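Long-range contact in bradyzoite surface antigen BSR4 (Toxoplasma gondii, PDB 2JKS), which is a bradyzoite surface antigen of the SAG1-related family, built from two SRS domains, that binds zinc and probably acts at the parasite surface: residues L198-P210 against D268-T280. Numbering follows the deposited sequence.
With ZN (zinc ion), chain F.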
ATOM      1  N   LEU A 198      10.494 -10.114 -18.685  1.00 25.62           N
ATOM      2  CA  LEU A 198       9.428  -9.390 -18.044  1.00 25.43           C
ATOM      3  C   LEU A 198       9.170 -10.075 -16.697  1.00 24.93           C
ATOM      4  O   LEU A 198       8.860 -11.247 -16.679  1.00 24.14           O
ATOM      5  CB  LEU A 198       8.178  -9.528 -18.912  1.00 24.43           C
ATOM      6  CG  LEU A 198       6.937  -8.853 -18.331  1.00 24.17           C
ATOM      7  CD1 LEU A 198       7.095  -7.334 -18.078  1.00 27.35           C
ATOM      8  CD2 LEU A 198       5.691  -9.193 -19.252  1.00 27.25           C
ATOM      9  N   THR A 199       9.239  -9.324 -15.601  1.00 25.48           N
ATOM     10  CA  THR A 199       8.873  -9.848 -14.283  1.00 26.95           C
ATOM     11  C   THR A 199       7.676  -9.095 -13.780  1.00 26.09           C
ATOM     12  O   THR A 199       7.687  -7.858 -13.751  1.00 27.91           O
ATOM     13  CB  THR A 199      10.010  -9.674 -13.273  1.00 27.60           C
ATOM     14  OG1 THR A 199      11.185 -10.312 -13.791  1.00 26.29           O
ATOM     15  CG2 THR A 199       9.630 -10.288 -11.883  1.00 28.04           C
ATOM     16  N   ILE A 200       6.683  -9.848 -13.336  1.00 25.78           N
ATOM     17  CA  ILE A 200       5.514  -9.288 -12.701  1.00 26.44           C
ATOM     18  C   ILE A 200       5.451  -9.730 -11.264  1.00 26.33           C
ATOM     19  O   ILE A 200       5.408 -10.922 -10.975  1.00 25.92           O
ATOM     20  CB  ILE A 200       4.226  -9.753 -13.412  1.00 27.11           C
ATOM     21  CG1 ILE A 200       4.324  -9.573 -14.949  1.00 26.55           C
ATOM     22  CG2 ILE A 200       2.964  -9.059 -12.812  1.00 26.67           C
ATOM     23  CD1 ILE A 200       4.406  -8.159 -15.434  1.00 25.90           C
ATOM     24  N   ASN A 201       5.509  -8.751 -10.365  1.00 26.49           N
ATOM     25  CA  ASN A 201       5.341  -9.013  -8.938  1.00 26.22           C
ATOM     26  C   ASN A 201       3.970  -8.534  -8.464  1.00 26.00           C
ATOM     27  O   ASN A 201       3.705  -7.303  -8.414  1.00 23.85           O
ATOM     28  CB  ASN A 201       6.453  -8.370  -8.131  1.00 26.82           C
ATOM     29  CG  ASN A 201       7.833  -8.928  -8.480  1.00 28.76           C
ATOM     30  OD1 ASN A 201       8.007 -10.147  -8.689  1.00 32.26           O
ATOM     31  ND2 ASN A 201       8.806  -8.041  -8.596  1.00 28.13           N
ATOM     32  N   CYS A 202       3.073  -9.492  -8.159  1.00 23.56           N
ATOM     33  CA  CYS A 202       1.764  -9.104  -7.635  1.00 24.44           C
ATOM     34  C   CYS A 202       1.750  -8.871  -6.099  1.00 25.00           C
ATOM     35  O   CYS A 202       0.859  -8.202  -5.599  1.00 24.27           O
ATOM     36  CB  CYS A 202       0.651 -10.124  -7.973  1.00 24.33           C
ATOM     37  SG  CYS A 202       0.460 -10.449  -9.747  1.00 25.29           S
ATOM     38  N   GLY A 203       2.747  -9.383  -5.383  1.00 27.46           N
ATOM     39  CA  GLY A 203       2.749  -9.188  -3.900  1.00 29.37           C
ATOM     40  C   GLY A 203       1.687 -10.122  -3.327  1.00 31.74           C
ATOM     41  O   GLY A 203       1.014 -10.841  -4.069  1.00 31.41           O
ATOM     42  N   SER A 204       1.517 -10.136  -2.004  1.00 33.00           N
ATOM     43  CA  SER A 204       0.632 -11.126  -1.435  1.00 33.73           C
ATOM     44  C   SER A 204      -0.819 -10.676  -1.573  1.00 32.51           C
ATOM     45  O   SER A 204      -1.701 -11.467  -1.358  1.00 31.83           O
ATOM     46  CB  SER A 204       1.003 -11.415   0.036  1.00 34.89           C
ATOM     47  OG  SER A 204       0.907 -10.204   0.769  1.00 38.28           O
ATOM     48  N   ASP A 205      -1.057  -9.429  -1.997  1.00 31.93           N
ATOM     49  CA  ASP A 205      -2.420  -8.891  -2.144  1.00 31.40           C
ATOM     50  C   ASP A 205      -3.025  -9.125  -3.536  1.00 30.39           C
ATOM     51  O   ASP A 205      -4.186  -8.763  -3.797  1.00 28.96           O
ATOM     52  CB  ASP A 205      -2.392  -7.383  -1.870  1.00 33.04           C
ATOM     53  CG  ASP A 205      -2.246  -7.079  -0.392  1.00 36.61           C
ATOM     54  OD1 ASP A 205      -2.889  -7.798   0.378  1.00 37.82           O
ATOM     55  OD2 ASP A 205      -1.514  -6.135  -0.003  1.00 41.54           O
ATOM     56  N   GLY A 206      -2.252  -9.732  -4.416  1.00 28.23           N
ATOM     57  CA  GLY A 206      -2.703  -9.840  -5.793  1.00 28.72           C
ATOM     58  C   GLY A 206      -2.477 -11.191  -6.396  1.00 28.65           C
ATOM     59  O   GLY A 206      -1.828 -12.062  -5.793  1.00 29.33           O
ATOM     60  N   SER A 207      -3.034 -11.367  -7.585  1.00 27.18           N
ATOM     61  CA  SER A 207      -2.992 -12.661  -8.290  1.00 26.58           C
ATOM     62  C   SER A 207      -2.671 -12.375  -9.721  1.00 25.33           C
ATOM     63  O   SER A 207      -3.254 -11.457 -10.298  1.00 24.82           O
ATOM     64  CB  SER A 207      -4.368 -13.353  -8.244  1.00 25.42           C
ATOM     65  OG  SER A 207      -4.688 -13.710  -6.907  1.00 32.85           O
ATOM     66  N   LEU A 208      -1.780 -13.172 -10.300  1.00 25.19           N
ATOM     67  CA  LEU A 208      -1.437 -13.056 -11.723  1.00 26.33           C
ATOM     68  C   LEU A 208      -2.619 -13.297 -12.631  1.00 26.67           C
ATOM     69  O   LEU A 208      -3.396 -14.246 -12.438  1.00 26.81           O
ATOM     70  CB  LEU A 208      -0.295 -14.014 -12.059  1.00 26.40           C
ATOM     71  CG  LEU A 208       1.070 -13.678 -11.487  1.00 27.23           C
ATOM     72  CD1 LEU A 208       1.978 -14.903 -11.403  1.00 22.62           C
ATOM     73  CD2 LEU A 208       1.738 -12.585 -12.301  1.00 28.22           C
ATOM     74  N   GLN A 209      -2.744 -12.433 -13.630  1.00 27.45           N
ATOM     75  CA  GLN A 209      -3.795 -12.510 -14.603  1.00 28.64           C
ATOM     76  C   GLN A 209      -3.209 -12.489 -16.063  1.00 27.66           C
ATOM     77  O   GLN A 209      -2.328 -11.692 -16.363  1.00 26.11           O
ATOM     78  CB  GLN A 209      -4.749 -11.331 -14.365  1.00 30.25           C
ATOM     79  CG  GLN A 209      -5.941 -11.341 -15.259  1.00 34.61           C
ATOM     80  CD  GLN A 209      -7.093 -12.186 -14.710  1.00 40.05           C
ATOM     81  OE1 GLN A 209      -6.899 -13.131 -13.926  1.00 41.04           O
ATOM     82  NE2 GLN A 209      -8.298 -11.847 -15.137  1.00 43.56           N
ATOM     83  N   PRO A 210      -3.697 -13.397 -16.955  1.00 25.99           N
ATOM     84  CA  PRO A 210      -4.746 -14.419 -16.639  1.00 26.06           C
ATOM     85  C   PRO A 210      -4.172 -15.512 -15.774  1.00 26.13           C
ATOM     86  O   PRO A 210      -2.954 -15.638 -15.643  1.00 25.65           O
ATOM     87  CB  PRO A 210      -5.135 -15.011 -18.019  1.00 27.36           C
ATOM     88  CG  PRO A 210      -3.899 -14.754 -18.903  1.00 26.87           C
ATOM     89  CD  PRO A 210      -3.213 -13.476 -18.343  1.00 26.46           C
ATOM     90  N   ASP A 268       6.113  -6.608 -34.756  1.00 26.05           N
ATOM     91  CA  ASP A 268       5.790  -6.079 -33.403  1.00 26.11           C
ATOM     92  C   ASP A 268       4.492  -6.776 -32.980  1.00 26.15           C
ATOM     93  O   ASP A 268       3.600  -6.985 -33.817  1.00 25.43           O
ATOM     94  CB  ASP A 268       5.485  -4.593 -33.467  1.00 25.78           C
ATOM     95  CG  ASP A 268       6.706  -3.734 -33.718  1.00 27.78           C
ATOM     96  OD1 ASP A 268       7.799  -4.288 -33.886  1.00 27.18           O
ATOM     97  OD2 ASP A 268       6.506  -2.518 -33.715  1.00 31.58           O
ATOM     98  N   GLN A 269       4.412  -7.188 -31.721  1.00 25.34           N
ATOM     99  CA  GLN A 269       3.190  -7.788 -31.173  1.00 26.03           C
ATOM    100  C   GLN A 269       2.888  -7.064 -29.844  1.00 26.24           C
ATOM    101  O   GLN A 269       3.741  -6.396 -29.267  1.00 27.04           O
ATOM    102  CB  GLN A 269       3.410  -9.291 -30.911  1.00 26.18           C
ATOM    103  CG  GLN A 269       3.949 -10.087 -32.095  1.00 26.86           C
ATOM    104  CD  GLN A 269       2.919 -10.229 -33.202  1.00 28.00           C
ATOM    105  OE1 GLN A 269       1.711 -10.105 -32.948  1.00 28.51           O
ATOM    106  NE2 GLN A 269       3.389 -10.500 -34.445  1.00 26.98           N
ATOM    107  N   GLN A 270       1.677  -7.200 -29.341  1.00 26.81           N
ATOM    108  CA  GLN A 270       1.375  -6.568 -28.036  1.00 25.49           C
ATOM    109  C   GLN A 270       0.566  -7.592 -27.314  1.00 25.57           C
ATOM    110  O   GLN A 270      -0.184  -8.371 -27.935  1.00 24.38           O
ATOM    111  CB  GLN A 270       0.515  -5.329 -28.179  1.00 26.00           C
ATOM    112  CG  GLN A 270       1.182  -4.071 -28.726  1.00 27.75           C
ATOM    113  CD  GLN A 270       0.307  -2.849 -28.430  1.00 36.35           C
ATOM    114  OE1 GLN A 270      -0.924  -2.873 -28.693  1.00 35.09           O
ATOM    115  NE2 GLN A 270       0.919  -1.784 -27.840  1.00 31.68           N
ATOM    116  N   PHE A 271       0.784  -7.661 -26.005  1.00 25.35           N
ATOM    117  CA  PHE A 271      -0.003  -8.572 -25.173  1.00 25.80           C
ATOM    118  C   PHE A 271      -0.222  -7.891 -23.824  1.00 25.44           C
ATOM    119  O   PHE A 271       0.483  -6.933 -23.485  1.00 25.06           O
ATOM    120  CB  PHE A 271       0.615  -9.979 -25.059  1.00 23.56           C
ATOM    121  CG  PHE A 271       1.912 -10.034 -24.271  1.00 25.99           C
ATOM    122  CD1 PHE A 271       1.895 -10.271 -22.879  1.00 25.24           C
ATOM    123  CD2 PHE A 271       3.149  -9.829 -24.905  1.00 23.87           C
ATOM    124  CE1 PHE A 271       3.068 -10.361 -22.168  1.00 22.77           C
ATOM    125  CE2 PHE A 271       4.347  -9.941 -24.168  1.00 23.45           C
ATOM    126  CZ  PHE A 271       4.310 -10.198 -22.819  1.00 20.82           C
ATOM    127  N   LEU A 272      -1.217  -8.380 -23.078  1.00 23.41           N
ATOM    128  CA  LEU A 272      -1.517  -7.813 -21.780  1.00 24.67           C
ATOM    129  C   LEU A 272      -1.541  -8.921 -20.722  1.00 24.43           C
ATOM    130  O   LEU A 272      -2.113  -9.948 -20.922  1.00 23.77           O
ATOM    131  CB  LEU A 272      -2.854  -7.089 -21.882  1.00 25.75           C
ATOM    132  CG  LEU A 272      -3.513  -6.247 -20.824  1.00 29.35           C
ATOM    133  CD1 LEU A 272      -4.483  -5.369 -21.572  1.00 27.70           C
ATOM    134  CD2 LEU A 272      -4.250  -7.086 -19.772  1.00 29.14           C
ATOM    135  N   VAL A 273      -0.883  -8.674 -19.593  1.00 25.11           N
ATOM    136  CA  VAL A 273      -1.068  -9.453 -18.397  1.00 25.53           C
ATOM    137  C   VAL A 273      -1.118  -8.462 -17.217  1.00 26.21           C
ATOM    138  O   VAL A 273      -1.108  -7.253 -17.406  1.00 25.28           O
ATOM    139  CB  VAL A 273       0.112 -10.420 -18.157  1.00 25.40           C
ATOM    140  CG1 VAL A 273       0.164 -11.501 -19.217  1.00 27.74           C
ATOM    141  CG2 VAL A 273       1.439  -9.625 -18.161  1.00 28.07           C
ATOM    142  N   GLY A 274      -1.212  -8.995 -16.007  1.00 25.97           N
ATOM    143  CA  GLY A 274      -1.171  -8.145 -14.840  1.00 25.14           C
ATOM    144  C   GLY A 274      -1.535  -8.856 -13.569  1.00 25.55           C
ATOM    145  O   GLY A 274      -1.324 -10.088 -13.419  1.00 23.83           O
ATOM    146  N   CYS A 275      -2.050  -8.053 -12.633  1.00 25.64           N
ATOM    147  CA  CYS A 275      -2.378  -8.508 -11.286  1.00 25.57           C
ATOM    148  C   CYS A 275      -3.727  -7.965 -10.903  1.00 26.32           C
ATOM    149  O   CYS A 275      -4.013  -6.768 -11.057  1.00 24.24           O
ATOM    150  CB  CYS A 275      -1.304  -8.048 -10.277  1.00 24.36           C
ATOM    151  SG  CYS A 275       0.382  -8.589 -10.599  1.00 25.89           S
ATOM    152  N   VAL A 276      -4.580  -8.868 -10.414  1.00 27.32           N
ATOM    153  CA  VAL A 276      -5.876  -8.471  -9.849  1.00 28.98           C
ATOM    154  C   VAL A 276      -5.877  -8.701  -8.340  1.00 30.63           C
ATOM    155  O   VAL A 276      -5.127  -9.566  -7.849  1.00 29.94           O
ATOM    156  CB  VAL A 276      -7.073  -9.183 -10.589  1.00 29.06           C
ATOM    157  CG1 VAL A 276      -7.025  -8.833 -12.079  1.00 30.28           C
ATOM    158  CG2 VAL A 276      -6.965 -10.678 -10.427  1.00 28.19           C
ATOM    159  N   PRO A 277      -6.652  -7.879  -7.582  1.00 32.47           N
ATOM    160  CA  PRO A 277      -6.701  -8.106  -6.127  1.00 35.10           C
ATOM    161  C   PRO A 277      -7.168  -9.530  -5.842  1.00 37.58           C
ATOM    162  O   PRO A 277      -8.100 -10.026  -6.523  1.00 36.80           O
ATOM    163  CB  PRO A 277      -7.770  -7.096  -5.620  1.00 34.81           C
ATOM    164  CG  PRO A 277      -7.896  -6.070  -6.659  1.00 32.90           C
ATOM    165  CD  PRO A 277      -7.467  -6.719  -7.996  1.00 32.48           C
ATOM    166  N   LYS A 278      -6.513 -10.199  -4.898  1.00 41.16           N
ATOM    167  CA  LYS A 278      -6.706 -11.637  -4.776  1.00 45.91           C
ATOM    168  C   LYS A 278      -8.122 -12.025  -4.374  1.00 48.43           C
ATOM    169  O   LYS A 278      -8.762 -11.337  -3.582  1.00 48.40           O
ATOM    170  CB  LYS A 278      -5.656 -12.290  -3.892  1.00 46.17           C
ATOM    171  CG  LYS A 278      -5.760 -12.077  -2.414  1.00 49.87           C
ATOM    172  CD  LYS A 278      -4.588 -12.837  -1.734  1.00 53.91           C
ATOM    173  CE  LYS A 278      -4.167 -14.117  -2.527  1.00 56.30           C
ATOM    174  NZ  LYS A 278      -3.131 -13.875  -3.627  1.00 54.71           N
ATOM    175  N   LYS A 279      -8.612 -13.101  -4.998  1.00 52.54           N
ATOM    176  CA  LYS A 279      -9.950 -13.627  -4.731  1.00 56.14           C
ATOM    177  C   LYS A 279      -9.923 -14.032  -3.269  1.00 57.94           C
ATOM    178  O   LYS A 279      -9.121 -14.886  -2.834  1.00 58.97           O
ATOM    179  CB  LYS A 279     -10.346 -14.781  -5.677  1.00 56.59           C
ATOM    180  CG  LYS A 279     -10.271 -16.205  -5.078  1.00 58.24           C
ATOM    181  CD  LYS A 279      -8.935 -16.922  -5.364  1.00 60.00           C
ATOM    182  CE  LYS A 279      -9.010 -17.756  -6.662  1.00 60.77           C
ATOM    183  NZ  LYS A 279      -8.240 -19.028  -6.544  1.00 59.79           N
ATOM    184  N   THR A 280     -10.777 -13.365  -2.512  1.00 59.54           N
ATOM    185  CA  THR A 280     -10.597 -13.258  -1.084  1.00 60.87           C
ATOM    186  C   THR A 280     -11.476 -14.223  -0.284  1.00 61.07           C
ATOM    187  O   THR A 280     -11.023 -15.321   0.062  1.00 61.36           O
ATOM    188  CB  THR A 280     -10.820 -11.812  -0.638  1.00 61.07           C
ATOM    189  OG1 THR A 280     -10.804 -11.763   0.792  1.00 63.83           O
ATOM    190  CG2 THR A 280     -12.161 -11.247  -1.200  1.00 61.94           C
TER
HETATM  191 ZN    ZN F1320      -2.940  -7.581   2.404  1.00 51.81          ZN
HETATM  192  O   HOH W   1      -7.110 -14.650  -6.605  1.00 55.17           O
HETATM  193  O   HOH W   2      -4.013  -9.420   3.575  1.00 67.90           O
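The disulfide between Cys202 and Cys275 pins together the two sheets of the second SRS domain, a beta sandwich of the SAG1-related type. Strand 198-201 lies in one sheet; after a type I turn from Gly203 to Gly206 the chain crosses to the other as edge strand 206-209, antiparallel to strand 269-277. Cys202 SG and Cys275 SG are 2.0 Å apart, with a torsion of -78° about the S-S bond. Ile200, two residues before Cys202 and pointing into the same interior, lays its CG2 methyl against Cys275 SG at 3.4 Å, while its CD1 faces Val273 CG2. Further along, Leu198 and Phe271 reach for each other from opposite sheets: Leu198 CD2 meets the ring obliquely, 4.0 Å from Phe271 CZ. Val305 of the adjoining strand 301-307 touches both. Between the paired strands, Ser207 and Val276 exchange two backbone bonds, as do Gln209 and Gly274. On the face that carries Ser207, Gln209 and Val276, Gln209 CB lies 4.1 Å from Val276 CG1; chi1 of -176°, with CG anti to the backbone N, carries the chain past this methyl. Pro210, after a cis peptide bond, sets CD against Val273 CG1. At the turn, the backbone N of Lys278 donates to Asp205 O from above the carbonyl plane. Its side chain runs back along the turn, CD 3.2 Å from Ser204 O, and bends at chi3 and chi4 bring NZ to a weak hydrogen bond with Gly206 O. Asp205, its CB directed away from strand 269-277, binds a zinc ion through OD1 at 2.0 Å; Glu96, in the first SRS domain, binds the same ion. Nearby, one water links Ser207 OG, at 2.6 Å, to Lys279 N, whose proton it accepts.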